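Local coordinates for protein oxidoreductase (PDB 3HJ9) that binds flavin mononucleotide and probably acts as an FMN-dependent oxidoreductase of the nitroreductase type, at residues A[16-21]-A[119-125]. Residue numbers count along the deposited sequence, not the author numbering.
Sequences LLPRPA and AADLRSM
A minimal antiparallel two-stranded sheet, separate from the main sheet of this nitroreductase-family fold, ties the extended N-terminal segment 16-21 to segment 119-125. Its one sound bridge is the hydrogen-bonded pair Arg19-Asp121 (CA-CA 5.0 Å): Arg19 N donates to Asp121 O (3.2 Å) and Asp121 N to Arg19 O (2.8 Å). Beyond it, a water accepts from Ala21 N (2.8 Å) and donates to Ala119 O (2.6 Å), bridging the two backbones. Residues 16-21 stay extended (psi 135 to 165°), and Pro18 and Pro20 offer no NH.

Asp121, chi1 t, is the hub of a salt-bridge network with two arginines. Asp121 OD1 takes Arg123 N (3.1 Å), forming an Asx turn, and Arg123 NE (2.8 Å); Asp121 OD2 takes Arg123 NH2 (2.9 Å), Arg19 NE (3.2 Å) and, weakly, Arg19 NH2 (3.3 Å). Arg123 NH1 is satisfied by Ala135 O. The mtm chi1-chi3 rotamer of Arg19 lays one face of its guanidinium over Asp121 O and brings Arg123 O to its edge.

On the apolar side, Pro18 CB meets Ala120 CB (4.0 Å) and Leu122 CD1 (4.3 Å), beside His196 of helix 190-196. Selenomethionine Met125, all three chi angles m, brings its SE to 3.9 Å from Leu17 O and 4.3 Å from Leu16 CB. At the far reach of Arg19, Arg19 NH2 donates to Arg123 O at 3.0 Å.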
loop_
_atom_site.group_PDB
_atom_site.type_symbol
_atom_site.label_atom_id
_atom_site.label_comp_id
_atom_site.label_asym_id
_atom_site.label_seq_id
_atom_site.Cartn_x
_atom_site.Cartn_y
_atom_site.Cartn_z
ATOM N N LEU A 16 19.429 23.067 1.972
ATOM C CA LEU A 16 18.711 23.267 0.689
ATOM C C LEU A 16 17.432 24.103 0.842
ATOM O O LEU A 16 16.675 23.925 1.797
ATOM C CB LEU A 16 18.377 21.938 -0.040
ATOM C CG LEU A 16 19.197 21.544 -1.281
ATOM C CD1 LEU A 16 20.686 21.506 -1.021
ATOM C CD2 LEU A 16 18.671 20.203 -1.849
ATOM N N LEU A 17 17.238 25.051 -0.064
ATOM C CA LEU A 17 16.026 25.850 -0.101
ATOM C C LEU A 17 15.228 25.420 -1.313
ATOM O O LEU A 17 15.743 24.705 -2.176
ATOM C CB LEU A 17 16.339 27.336 -0.156
ATOM C CG LEU A 17 16.939 27.883 1.143
ATOM C CD1 LEU A 17 17.365 29.341 0.953
ATOM C CD2 LEU A 17 15.959 27.719 2.347
ATOM N N PRO A 18 13.942 25.802 -1.362
ATOM C CA PRO A 18 13.201 25.490 -2.576
ATOM C C PRO A 18 13.781 26.267 -3.759
ATOM O O PRO A 18 14.156 27.427 -3.599
ATOM C CB PRO A 18 11.796 25.990 -2.242
ATOM C CG PRO A 18 11.729 25.848 -0.744
ATOM C CD PRO A 18 13.051 26.380 -0.339
ATOM N N ARG A 19 13.880 25.608 -4.910
ATOM C CA ARG A 19 14.363 26.255 -6.117
ATOM C C ARG A 19 13.213 27.093 -6.718
ATOM O O ARG A 19 12.006 26.798 -6.453
ATOM C CB ARG A 19 14.857 25.240 -7.137
ATOM C CG ARG A 19 16.146 24.540 -6.736
ATOM C CD ARG A 19 16.569 23.556 -7.806
ATOM N NE ARG A 19 15.585 22.479 -7.911
ATOM C CZ ARG A 19 15.450 21.472 -7.053
ATOM N NH1 ARG A 19 16.263 21.337 -5.998
ATOM N NH2 ARG A 19 14.491 20.569 -7.248
ATOM N N PRO A 20 13.557 28.115 -7.510
ATOM C CA PRO A 20 12.539 28.909 -8.172
ATOM C C PRO A 20 11.730 28.060 -9.169
ATOM O O PRO A 20 12.281 27.132 -9.797
ATOM C CB PRO A 20 13.336 29.984 -8.908
ATOM C CG PRO A 20 14.726 29.829 -8.545
ATOM C CD PRO A 20 14.927 28.591 -7.817
ATOM N N ALA A 21 10.431 28.352 -9.274
ATOM C CA ALA A 21 9.577 27.648 -10.218
ATOM C C ALA A 21 10.072 27.918 -11.658
ATOM O O ALA A 21 10.568 29.011 -11.968
ATOM C CB ALA A 21 8.100 28.045 -10.030
ATOM N N ALA A 119 4.413 28.256 -5.378
ATOM C CA ALA A 119 5.076 28.593 -6.652
ATOM C C ALA A 119 6.593 28.463 -6.474
ATOM O O ALA A 119 7.300 29.434 -6.420
ATOM C CB ALA A 119 4.664 30.010 -7.146
ATOM N N ALA A 120 7.043 27.226 -6.339
ATOM C CA ALA A 120 8.445 26.871 -6.155
ATOM C C ALA A 120 8.637 25.400 -6.535
ATOM O O ALA A 120 7.669 24.587 -6.470
ATOM C CB ALA A 120 8.876 27.096 -4.715
ATOM N N ASP A 121 9.872 25.048 -6.901
ATOM C CA ASP A 121 10.263 23.666 -7.265
ATOM C C ASP A 121 10.766 22.955 -6.010
ATOM O O ASP A 121 11.902 23.190 -5.578
ATOM C CB ASP A 121 11.309 23.698 -8.408
ATOM C CG ASP A 121 11.854 22.321 -8.782
ATOM O OD1 ASP A 121 11.370 21.251 -8.321
ATOM O OD2 ASP A 121 12.820 22.313 -9.542
ATOM N N LEU A 122 9.904 22.088 -5.441
ATOM C CA LEU A 122 10.217 21.333 -4.211
ATOM C C LEU A 122 10.575 19.872 -4.491
ATOM O O LEU A 122 10.441 19.001 -3.622
ATOM C CB LEU A 122 9.061 21.424 -3.199
ATOM C CG LEU A 122 8.890 22.775 -2.510
ATOM C CD1 LEU A 122 8.297 23.804 -3.434
ATOM C CD2 LEU A 122 8.007 22.601 -1.297
ATOM N N ARG A 123 11.048 19.577 -5.694
ATOM C CA ARG A 123 11.445 18.210 -5.994
ATOM C C ARG A 123 12.725 17.878 -5.216
ATOM O O ARG A 123 13.606 18.730 -5.061
ATOM C CB ARG A 123 11.663 18.013 -7.471
ATOM C CG ARG A 123 10.371 18.098 -8.262
ATOM C CD ARG A 123 10.683 17.975 -9.733
ATOM N NE ARG A 123 11.485 19.113 -10.179
ATOM C CZ ARG A 123 12.243 19.155 -11.272
ATOM N NH1 ARG A 123 12.331 18.126 -12.114
ATOM N NH2 ARG A 123 12.914 20.266 -11.547
ATOM N N SER A 124 12.805 16.618 -4.794
ATOM C CA SER A 124 13.872 16.063 -3.960
ATOM C C SER A 124 14.268 16.962 -2.762
ATOM O O SER A 124 15.408 17.419 -2.635
ATOM C CB SER A 124 15.069 15.573 -4.776
ATOM O OG SER A 124 15.624 16.624 -5.515
HETATM N N MSE A 125 13.260 17.204 -1.921
HETATM C CA MSE A 125 13.385 17.969 -0.679
HETATM C C MSE A 125 13.073 17.037 0.497
HETATM O O MSE A 125 12.557 17.476 1.519
HETATM C CB MSE A 125 12.440 19.181 -0.707
HETATM C CG MSE A 125 12.739 20.179 -1.792
HETATM SE SE MSE A 125 14.458 21.032 -1.517
HETATM C CE MSE A 125 14.085 21.726 0.240
HETATM O O HOH W 1 9.452 30.315 -7.483
#